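PDB 5E09: cellulase from Bacillus sp. BG-CS10, which probably hydrolyses the internal beta-1,4-glucosidic linkages of cellulose with a family 5 catalytic domain linked to a carbohydrate-binding module of family 46. Local coordinates for residues Glu85-Asp95 / Phe135-Met143; Glu149-Ile159 / Val191-Thr199. All coordinates share one frame; numbering follows the deposited sequence.

Contact 1: residues Glu85-Asp95 / Phe135-Met143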
loop_
_atom_site.group_PDB
_atom_site.type_symbol
_atom_site.label_atom_id
_atom_site.label_comp_id
_atom_site.label_asym_id
_atom_site.label_seq_id
_atom_site.Cartn_x
_atom_site.Cartn_y
_atom_site.Cartn_z
ATOM N N GLU A 85 -24.103 -10.676 1.042
ATOM C CA GLU A 85 -24.548 -11.416 -0.135
ATOM C C GLU A 85 -25.015 -10.478 -1.239
ATOM O O GLU A 85 -24.765 -10.724 -2.419
ATOM C CB GLU A 85 -25.672 -12.393 0.214
ATOM C CG GLU A 85 -26.232 -13.112 -1.007
ATOM C CD GLU A 85 -27.256 -14.177 -0.659
ATOM O OE1 GLU A 85 -27.769 -14.169 0.482
ATOM O OE2 GLU A 85 -27.542 -15.029 -1.532
ATOM N N GLN A 86 -25.697 -9.404 -0.857
ATOM C CA GLN A 86 -26.175 -8.438 -1.834
ATOM C C GLN A 86 -25.001 -7.795 -2.558
ATOM O O GLN A 86 -25.016 -7.661 -3.783
ATOM C CB GLN A 86 -27.041 -7.366 -1.172
ATOM C CG GLN A 86 -27.408 -6.236 -2.120
ATOM C CD GLN A 86 -28.887 -5.913 -2.109
ATOM O OE1 GLN A 86 -29.513 -5.843 -1.052
ATOM N NE2 GLN A 86 -29.458 -5.726 -3.295
ATOM N N VAL A 87 -23.977 -7.405 -1.806
ATOM C CA VAL A 87 -22.813 -6.788 -2.432
ATOM C C VAL A 87 -22.168 -7.770 -3.407
ATOM O O VAL A 87 -21.829 -7.409 -4.552
ATOM C CB VAL A 87 -21.791 -6.327 -1.397
ATOM C CG1 VAL A 87 -20.506 -5.886 -2.085
ATOM C CG2 VAL A 87 -22.373 -5.202 -0.565
ATOM N N ILE A 88 -22.037 -9.019 -2.962
ATOM C CA ILE A 88 -21.495 -10.069 -3.824
ATOM C C ILE A 88 -22.314 -10.231 -5.115
ATOM O O ILE A 88 -21.755 -10.416 -6.205
ATOM C CB ILE A 88 -21.428 -11.415 -3.068
ATOM C CG1 ILE A 88 -20.374 -11.332 -1.962
ATOM C CG2 ILE A 88 -21.114 -12.559 -4.024
ATOM C CD1 ILE A 88 -20.246 -12.585 -1.129
ATOM N N ASP A 89 -23.636 -10.148 -4.992
ATOM C CA ASP A 89 -24.520 -10.265 -6.148
ATOM C C ASP A 89 -24.301 -9.108 -7.107
ATOM O O ASP A 89 -24.206 -9.314 -8.312
ATOM C CB ASP A 89 -25.989 -10.321 -5.717
ATOM C CG ASP A 89 -26.344 -11.628 -5.039
ATOM O OD1 ASP A 89 -25.590 -12.611 -5.208
ATOM O OD2 ASP A 89 -27.382 -11.677 -4.343
ATOM N N TRP A 90 -24.224 -7.896 -6.563
ATOM C CA TRP A 90 -23.947 -6.703 -7.357
ATOM C C TRP A 90 -22.665 -6.857 -8.162
ATOM O O TRP A 90 -22.620 -6.539 -9.355
ATOM C CB TRP A 90 -23.832 -5.474 -6.458
ATOM C CG TRP A 90 -25.132 -4.988 -5.911
ATOM C CD1 TRP A 90 -26.382 -5.295 -6.359
ATOM C CD2 TRP A 90 -25.309 -4.092 -4.809
ATOM N NE1 TRP A 90 -27.328 -4.643 -5.605
ATOM C CE2 TRP A 90 -26.694 -3.900 -4.644
ATOM C CE3 TRP A 90 -24.429 -3.431 -3.948
ATOM C CZ2 TRP A 90 -27.220 -3.079 -3.651
ATOM C CZ3 TRP A 90 -24.952 -2.618 -2.961
ATOM C CH2 TRP A 90 -26.337 -2.448 -2.820
ATOM N N ALA A 91 -21.625 -7.347 -7.495
ATOM C CA ALA A 91 -20.325 -7.507 -8.131
ATOM C C ALA A 91 -20.355 -8.594 -9.205
ATOM O O ALA A 91 -19.726 -8.454 -10.251
ATOM C CB ALA A 91 -19.263 -7.809 -7.085
ATOM N N LEU A 92 -21.090 -9.674 -8.952
ATOM C CA LEU A 92 -21.247 -10.714 -9.967
ATOM C C LEU A 92 -22.014 -10.175 -11.181
ATOM O O LEU A 92 -21.686 -10.503 -12.320
ATOM C CB LEU A 92 -21.947 -11.945 -9.380
ATOM C CG LEU A 92 -21.100 -12.753 -8.385
ATOM C CD1 LEU A 92 -21.923 -13.823 -7.684
ATOM C CD2 LEU A 92 -19.886 -13.368 -9.075
ATOM N N GLU A 93 -23.014 -9.329 -10.929
ATOM C CA GLU A 93 -23.785 -8.676 -11.989
ATOM C C GLU A 93 -22.917 -7.809 -12.894
ATOM O O GLU A 93 -23.165 -7.718 -14.094
ATOM C CB GLU A 93 -24.895 -7.812 -11.392
ATOM C CG GLU A 93 -26.017 -8.580 -10.723
ATOM C CD GLU A 93 -26.958 -7.661 -9.963
ATOM O OE1 GLU A 93 -27.095 -6.487 -10.373
ATOM O OE2 GLU A 93 -27.548 -8.105 -8.951
ATOM N N GLU A 94 -21.909 -7.160 -12.312
ATOM C CA GLU A 94 -20.972 -6.346 -13.081
ATOM C C GLU A 94 -19.934 -7.204 -13.790
ATOM O O GLU A 94 -18.968 -6.679 -14.349
ATOM C CB GLU A 94 -20.269 -5.333 -12.178
ATOM C CG GLU A 94 -21.196 -4.306 -11.560
ATOM C CD GLU A 94 -21.794 -3.367 -12.593
ATOM O OE1 GLU A 94 -21.188 -3.203 -13.675
ATOM O OE2 GLU A 94 -22.874 -2.796 -12.327
ATOM N N ASP A 95 -20.143 -8.520 -13.749
ATOM C CA ASP A 95 -19.247 -9.510 -14.355
ATOM C C ASP A 95 -17.863 -9.519 -13.692
ATOM O O ASP A 95 -16.870 -9.915 -14.301
ATOM C CB ASP A 95 -19.113 -9.267 -15.866
ATOM C CG ASP A 95 -20.379 -9.618 -16.630
ATOM O OD1 ASP A 95 -21.251 -10.308 -16.052
ATOM O OD2 ASP A 95 -20.504 -9.203 -17.804
ATOM N N PHE A 135 -23.915 -19.710 -0.396
ATOM C CA PHE A 135 -23.466 -19.438 -1.756
ATOM C C PHE A 135 -23.334 -20.700 -2.602
ATOM O O PHE A 135 -22.550 -20.737 -3.552
ATOM C CB PHE A 135 -22.130 -18.690 -1.717
ATOM C CG PHE A 135 -22.185 -17.404 -0.939
ATOM C CD1 PHE A 135 -22.749 -16.267 -1.499
ATOM C CD2 PHE A 135 -21.687 -17.332 0.353
ATOM C CE1 PHE A 135 -22.812 -15.081 -0.784
ATOM C CE2 PHE A 135 -21.745 -16.146 1.075
ATOM C CZ PHE A 135 -22.311 -15.020 0.504
ATOM N N GLN A 136 -24.111 -21.728 -2.268
ATOM C CA GLN A 136 -24.014 -23.007 -2.963
ATOM C C GLN A 136 -24.342 -22.895 -4.451
ATOM O O GLN A 136 -23.721 -23.564 -5.282
ATOM C CB GLN A 136 -24.935 -24.044 -2.312
ATOM C CG GLN A 136 -24.967 -25.374 -3.059
ATOM C CD GLN A 136 -25.621 -26.484 -2.264
ATOM O OE1 GLN A 136 -26.232 -26.242 -1.221
ATOM N NE2 GLN A 136 -25.498 -27.713 -2.755
ATOM N N GLY A 137 -25.310 -22.046 -4.787
ATOM C CA GLY A 137 -25.761 -21.917 -6.161
ATOM C C GLY A 137 -25.080 -20.827 -6.968
ATOM O O GLY A 137 -25.283 -20.742 -8.178
ATOM N N HIS A 138 -24.270 -19.999 -6.313
ATOM C CA HIS A 138 -23.628 -18.862 -6.973
ATOM C C HIS A 138 -22.569 -19.262 -7.995
ATOM O O HIS A 138 -21.973 -20.336 -7.911
ATOM C CB HIS A 138 -22.996 -17.933 -5.935
ATOM C CG HIS A 138 -23.981 -17.061 -5.227
ATOM N ND1 HIS A 138 -24.899 -17.554 -4.325
ATOM C CD2 HIS A 138 -24.195 -15.725 -5.290
ATOM C CE1 HIS A 138 -25.632 -16.559 -3.857
ATOM N NE2 HIS A 138 -25.225 -15.438 -4.427
ATOM N N SER A 139 -22.341 -18.369 -8.952
ATOM C CA SER A 139 -21.375 -18.563 -10.030
ATOM C C SER A 139 -19.978 -18.958 -9.545
ATOM O O SER A 139 -19.598 -18.676 -8.404
ATOM C CB SER A 139 -21.277 -17.282 -10.862
ATOM O OG SER A 139 -20.275 -17.396 -11.857
ATOM N N HIS A 140 -19.215 -19.594 -10.431
ATOM C CA HIS A 140 -17.850 -19.998 -10.120
ATOM C C HIS A 140 -16.915 -18.797 -10.067
ATOM O O HIS A 140 -15.777 -18.906 -9.611
ATOM C CB HIS A 140 -17.338 -21.021 -11.139
ATOM C CG HIS A 140 -17.759 -22.427 -10.845
ATOM N ND1 HIS A 140 -17.607 -23.457 -11.750
ATOM C CD2 HIS A 140 -18.328 -22.977 -9.744
ATOM C CE1 HIS A 140 -18.064 -24.577 -11.221
ATOM N NE2 HIS A 140 -18.508 -24.315 -10.004
ATOM N N LYS A 141 -17.401 -17.650 -10.528
ATOM C CA LYS A 141 -16.636 -16.413 -10.458
ATOM C C LYS A 141 -16.505 -15.940 -9.007
ATOM O O LYS A 141 -15.712 -15.050 -8.698
ATOM C CB LYS A 141 -17.284 -15.333 -11.331
ATOM C CG LYS A 141 -17.319 -15.681 -12.826
ATOM C CD LYS A 141 -16.837 -14.519 -13.693
ATOM C CE LYS A 141 -17.983 -13.620 -14.155
ATOM N NZ LYS A 141 -18.650 -12.831 -13.064
ATOM N N LEU A 142 -17.292 -16.538 -8.118
ATOM C CA LEU A 142 -17.125 -16.321 -6.683
ATOM C C LEU A 142 -16.224 -17.413 -6.101
ATOM O O LEU A 142 -16.461 -18.605 -6.304
ATOM C CB LEU A 142 -18.477 -16.298 -5.970
ATOM C CG LEU A 142 -18.461 -16.346 -4.442
ATOM C CD1 LEU A 142 -17.875 -15.064 -3.867
ATOM C CD2 LEU A 142 -19.864 -16.580 -3.913
HETATM N N MSE A 143 -15.183 -16.991 -5.393
HETATM C CA MSE A 143 -14.208 -17.900 -4.809
HETATM C C MSE A 143 -14.051 -17.612 -3.316
HETATM O O MSE A 143 -14.301 -16.491 -2.855
HETATM C CB MSE A 143 -12.863 -17.765 -5.523
HETATM C CG MSE A 143 -12.117 -16.467 -5.192
HETATM SE SE MSE A 143 -10.791 -16.007 -6.538
HETATM C CE MSE A 143 -11.977 -15.109 -7.801
#
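Ile-88 and Phe-135 meet in the tightly packed half of this contact, where a helix lies against the loop leading into a barrel strand. CD1 of Ile-88 comes within 3.6 Å of Phe-135 CZ, while its other branch, CG2, packs 4.1 Å from Leu-142 CD1, so one isoleucine fills two directions at once. Leu-92 splits similarly: CD2 lies 4.0 Å from Lys-141 CB, and CD1 sits at the rim of the His-138 imidazole, 3.8 Å from CD2 of that ring. Toward solvent the chemistry turns polar and looser. His-138 NE2 donates to the syn lone pair of Asp-89 OD1 (3.0 Å); the hydrogen bond is bent, with 137° at the hydrogen, but carboxylate and imidazole are nearly coplanar. Phe-135 CD1 lies over the centre of the imidazole, backing it from within its own segment. Glu-85, extended with CG anti to its backbone N (chi1 176°), brings OE2 to the imidazole edge, while OE1 forms a salt bridge with Arg-134. Lys-141 folds past Asp-95, its NZ hydrogen-bonded to Leu-96 O. Helix 78-93, which also covers strands 57-60 and 97-100, is an outer helix of a beta/alpha (TIM) barrel, here meeting the loop that enters strand 142-145.

Contact 2: residues Glu149-Ile159 / Val191-Thr199; sequences EPRFTRDWGEI and VLPTLETAT
The Phe-152 ring receives Leu-195 at its edge, where CD1 approaches CE2 to 3.9 Å close to the ring plane; Phe-166 of helix 161-181 meets the same phenyl group in an edge-to-face pair. Among the other flat groups, the carboxylates of Glu-158 and Glu-196 have their planes turned 78° apart. Leu-195 works with both branches: beside the phenyl contact of CD1, CD2 meets Ile-159 CD1 tip to tip at 3.7 Å. Pro-150, also buried, puts its CG 3.7 Å from CG of Pro-193 at the end of strand 190-193, so two rigid rings join the strand end to the loop.

The backbones are tied by one hydrogen bond, from Glu-196 N to Pro-150 O (2.7 Å). The donor lies in the carbonyl plane, yet the hydrogen bond is far from straight (132° at the hydrogen). Next to this bond Thr-197 OG1 sits 3.3 Å from Glu-149 CG, and the hydroxyl is itself spent on Glu-196 O. Glu-149 OE2 is hydrogen-bonded to His-224 ND1. The position of Glu-149, just beyond strand 142-145, is where family 5 glycosidases carry their acid/base glutamate, a role it probably fills here.

Farther out, CG of Glu-196 stands beside the backbone N (chi1 -74°), which directs the extended chain along Arg-151 CG and brings OE2 to Glu-158. Ile-159 CD1 touches its carboxylate from the opposite direction. Glu-196 OE2 stands 3.5 Å from Glu-158 OE1, two acceptors without a hydrogen bond between them, and Arg-151 NE, 4.6 Å from that OE2, is too distant for a direct bond. If both carboxylates are charged, their closeness is probably unfavourable, though solvent at exposed Glu-158 would screen it; the nearby arginine may offset part of the cost.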
loop_
_atom_site.group_PDB
_atom_site.type_symbol
_atom_site.label_atom_id
_atom_site.label_comp_id
_atom_site.label_asym_id
_atom_site.label_seq_id
_atom_site.Cartn_x
_atom_site.Cartn_y
_atom_site.Cartn_z
ATOM N N GLU A 149 -4.362 -13.586 6.407
ATOM C CA GLU A 149 -3.113 -13.438 7.168
ATOM C C GLU A 149 -3.055 -14.263 8.456
ATOM O O GLU A 149 -3.002 -13.701 9.548
ATOM C CB GLU A 149 -2.878 -11.955 7.496
ATOM C CG GLU A 149 -2.744 -11.084 6.245
ATOM C CD GLU A 149 -2.211 -9.680 6.521
ATOM O OE1 GLU A 149 -2.068 -9.314 7.709
ATOM O OE2 GLU A 149 -1.927 -8.948 5.543
ATOM N N PRO A 150 -3.061 -15.599 8.328
ATOM C CA PRO A 150 -3.072 -16.482 9.500
ATOM C C PRO A 150 -1.854 -16.287 10.394
ATOM O O PRO A 150 -0.723 -16.312 9.914
ATOM C CB PRO A 150 -3.064 -17.888 8.888
ATOM C CG PRO A 150 -3.475 -17.708 7.471
ATOM C CD PRO A 150 -2.975 -16.360 7.072
ATOM N N ARG A 151 -2.093 -16.092 11.685
ATOM C CA ARG A 151 -1.020 -15.981 12.662
ATOM C C ARG A 151 -1.479 -16.687 13.935
ATOM O O ARG A 151 -2.675 -16.784 14.189
ATOM C CB ARG A 151 -0.678 -14.510 12.925
ATOM C CG ARG A 151 0.668 -14.263 13.592
ATOM C CD ARG A 151 0.839 -12.789 13.958
ATOM N NE ARG A 151 -0.153 -11.958 13.290
ATOM C CZ ARG A 151 -1.049 -11.210 13.925
ATOM N NH1 ARG A 151 -1.063 -11.164 15.251
ATOM N NH2 ARG A 151 -1.919 -10.496 13.226
ATOM N N PHE A 152 -0.548 -17.203 14.726
ATOM C CA PHE A 152 -0.939 -17.904 15.944
ATOM C C PHE A 152 -0.090 -17.483 17.123
ATOM O O PHE A 152 0.965 -16.874 16.951
ATOM C CB PHE A 152 -0.861 -19.417 15.743
ATOM C CG PHE A 152 -1.694 -19.905 14.600
ATOM C CD1 PHE A 152 -3.044 -20.165 14.771
ATOM C CD2 PHE A 152 -1.137 -20.073 13.344
ATOM C CE1 PHE A 152 -3.818 -20.600 13.714
ATOM C CE2 PHE A 152 -1.905 -20.508 12.285
ATOM C CZ PHE A 152 -3.248 -20.776 12.469
ATOM N N THR A 153 -0.575 -17.818 18.316
ATOM C CA THR A 153 0.039 -17.408 19.573
ATOM C C THR A 153 1.510 -17.758 19.624
ATOM O O THR A 153 1.908 -18.907 19.428
ATOM C CB THR A 153 -0.652 -18.048 20.789
ATOM O OG1 THR A 153 -2.073 -17.961 20.639
ATOM C CG2 THR A 153 -0.233 -17.325 22.065
ATOM N N ARG A 154 2.308 -16.741 19.907
ATOM C CA ARG A 154 3.757 -16.849 19.886
ATOM C C ARG A 154 4.326 -17.332 21.221
ATOM O O ARG A 154 3.930 -16.850 22.284
ATOM C CB ARG A 154 4.330 -15.490 19.494
ATOM C CG ARG A 154 5.586 -15.022 20.186
ATOM C CD ARG A 154 5.860 -13.611 19.688
ATOM N NE ARG A 154 7.120 -13.043 20.148
ATOM C CZ ARG A 154 7.743 -12.053 19.517
ATOM N NH1 ARG A 154 7.213 -11.544 18.411
ATOM N NH2 ARG A 154 8.889 -11.572 19.983
ATOM N N ASP A 155 5.228 -18.310 21.153
ATOM C CA ASP A 155 5.944 -18.819 22.325
ATOM C C ASP A 155 7.442 -18.687 22.087
ATOM O O ASP A 155 8.140 -17.997 22.823
ATOM C CB ASP A 155 5.594 -20.284 22.613
ATOM C CG ASP A 155 4.102 -20.518 22.763
ATOM O OD1 ASP A 155 3.367 -19.544 23.030
ATOM O OD2 ASP A 155 3.666 -21.682 22.615
ATOM N N TRP A 156 7.917 -19.356 21.038
ATOM C CA TRP A 156 9.328 -19.341 20.652
ATOM C C TRP A 156 9.568 -18.552 19.366
ATOM O O TRP A 156 10.200 -19.038 18.419
ATOM C CB TRP A 156 9.836 -20.766 20.476
ATOM C CG TRP A 156 11.261 -20.846 20.133
ATOM C CD1 TRP A 156 12.314 -20.894 20.999
ATOM C CD2 TRP A 156 11.809 -20.916 18.824
ATOM N NE1 TRP A 156 13.495 -20.981 20.302
ATOM C CE2 TRP A 156 13.209 -20.999 18.963
ATOM C CE3 TRP A 156 11.255 -20.918 17.540
ATOM C CZ2 TRP A 156 14.053 -21.080 17.870
ATOM C CZ3 TRP A 156 12.091 -20.992 16.466
ATOM C CH2 TRP A 156 13.476 -21.076 16.632
ATOM N N GLY A 157 9.064 -17.326 19.342
ATOM C CA GLY A 157 9.163 -16.494 18.162
ATOM C C GLY A 157 7.843 -16.434 17.427
ATOM O O GLY A 157 6.865 -17.074 17.817
ATOM N N GLU A 158 7.822 -15.664 16.350
ATOM C CA GLU A 158 6.592 -15.401 15.627
ATOM C C GLU A 158 6.170 -16.588 14.755
ATOM O O GLU A 158 5.007 -16.695 14.364
ATOM C CB GLU A 158 6.764 -14.139 14.784
ATOM C CG GLU A 158 5.470 -13.438 14.448
ATOM C CD GLU A 158 5.702 -12.261 13.545
ATOM O OE1 GLU A 158 6.530 -12.386 12.619
ATOM O OE2 GLU A 158 5.067 -11.209 13.759
ATOM N N ILE A 159 7.124 -17.469 14.450
ATOM C CA ILE A 159 6.875 -18.666 13.641
ATOM C C ILE A 159 7.415 -19.926 14.331
ATOM O O ILE A 159 8.540 -19.926 14.839
ATOM C CB ILE A 159 7.532 -18.562 12.235
ATOM C CG1 ILE A 159 7.257 -17.203 11.587
ATOM C CG2 ILE A 159 7.068 -19.689 11.343
ATOM C CD1 ILE A 159 5.814 -16.945 11.237
ATOM N N VAL A 191 -8.987 -20.386 -2.355
ATOM C CA VAL A 191 -7.780 -19.589 -2.236
ATOM C C VAL A 191 -7.141 -19.836 -0.870
ATOM O O VAL A 191 -7.779 -19.652 0.163
ATOM C CB VAL A 191 -8.089 -18.084 -2.435
ATOM C CG1 VAL A 191 -6.828 -17.255 -2.299
ATOM C CG2 VAL A 191 -8.740 -17.840 -3.790
ATOM N N LEU A 192 -5.888 -20.277 -0.868
ATOM C CA LEU A 192 -5.209 -20.638 0.371
ATOM C C LEU A 192 -4.000 -19.756 0.623
ATOM O O LEU A 192 -3.203 -19.501 -0.288
ATOM C CB LEU A 192 -4.775 -22.100 0.341
ATOM C CG LEU A 192 -5.874 -23.117 0.054
ATOM C CD1 LEU A 192 -5.271 -24.510 -0.122
ATOM C CD2 LEU A 192 -6.904 -23.091 1.175
ATOM N N PRO A 193 -3.857 -19.287 1.866
ATOM C CA PRO A 193 -2.753 -18.410 2.259
ATOM C C PRO A 193 -1.527 -19.147 2.796
ATOM O O PRO A 193 -1.652 -20.217 3.395
ATOM C CB PRO A 193 -3.381 -17.562 3.362
ATOM C CG PRO A 193 -4.360 -18.504 4.014
ATOM C CD PRO A 193 -4.866 -19.419 2.931
ATOM N N THR A 194 -0.350 -18.570 2.567
ATOM C CA THR A 194 0.823 -18.926 3.341
ATOM C C THR A 194 0.605 -18.394 4.751
ATOM O O THR A 194 -0.290 -17.576 4.977
ATOM C CB THR A 194 2.122 -18.330 2.759
ATOM O OG1 THR A 194 1.975 -16.911 2.619
ATOM C CG2 THR A 194 2.444 -18.937 1.398
ATOM N N LEU A 195 1.413 -18.861 5.696
ATOM C CA LEU A 195 1.401 -18.332 7.053
ATOM C C LEU A 195 1.694 -16.835 7.036
ATOM O O LEU A 195 2.701 -16.405 6.467
ATOM C CB LEU A 195 2.427 -19.072 7.918
ATOM C CG LEU A 195 2.353 -18.826 9.426
ATOM C CD1 LEU A 195 1.009 -19.282 9.982
ATOM C CD2 LEU A 195 3.494 -19.536 10.127
ATOM N N GLU A 196 0.798 -16.051 7.642
ATOM C CA GLU A 196 0.895 -14.586 7.683
ATOM C C GLU A 196 0.843 -13.953 6.290
ATOM O O GLU A 196 1.242 -12.799 6.113
ATOM C CB GLU A 196 2.180 -14.149 8.396
ATOM C CG GLU A 196 2.160 -14.323 9.897
ATOM C CD GLU A 196 3.528 -14.115 10.527
ATOM O OE1 GLU A 196 4.510 -13.941 9.774
ATOM O OE2 GLU A 196 3.621 -14.132 11.775
ATOM N N THR A 197 0.341 -14.716 5.318
ATOM C CA THR A 197 0.441 -14.388 3.891
ATOM C C THR A 197 1.812 -13.837 3.513
ATOM O O THR A 197 1.911 -12.938 2.687
ATOM C CB THR A 197 -0.637 -13.368 3.442
ATOM O OG1 THR A 197 -0.473 -12.134 4.155
ATOM C CG2 THR A 197 -2.040 -13.919 3.677
ATOM N N ALA A 198 2.865 -14.380 4.122
ATOM C CA ALA A 198 4.228 -13.922 3.864
ATOM C C ALA A 198 4.901 -14.773 2.787
ATOM O O ALA A 198 4.337 -15.761 2.328
ATOM C CB ALA A 198 5.042 -13.942 5.145
ATOM N N THR A 199 6.115 -14.403 2.395
ATOM C CA THR A 199 6.713 -14.980 1.197
ATOM C C THR A 199 8.051 -15.682 1.410
ATOM O O THR A 199 8.781 -15.921 0.449
ATOM C CB THR A 199 6.905 -13.896 0.114
ATOM O OG1 THR A 199 7.844 -12.912 0.573
ATOM C CG2 THR A 199 5.577 -13.220 -0.200
#

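How the contacts relate
Both contacts are partly buried and serve the same eight-stranded barrel, at opposite ends of its strands. Contact 1 lies where the chain enters strand 142-145; contact 2 joins the loop following that strand to the exit of its neighbour, strand 190-193. Although their centres are about 29 Å apart, they touch where these two strands run side by side, the selenium of Met-143 packing against Val-191 CG2. Their chemistry follows their place: contact 1 packs a helix on the loop entering a strand, through apolar side chains with a histidine-carboxylate bond among partly exposed residues, whereas contact 2 shapes loops at the end where barrel enzymes carry their active sites, using proline rings, a backbone bond and closely spaced acids.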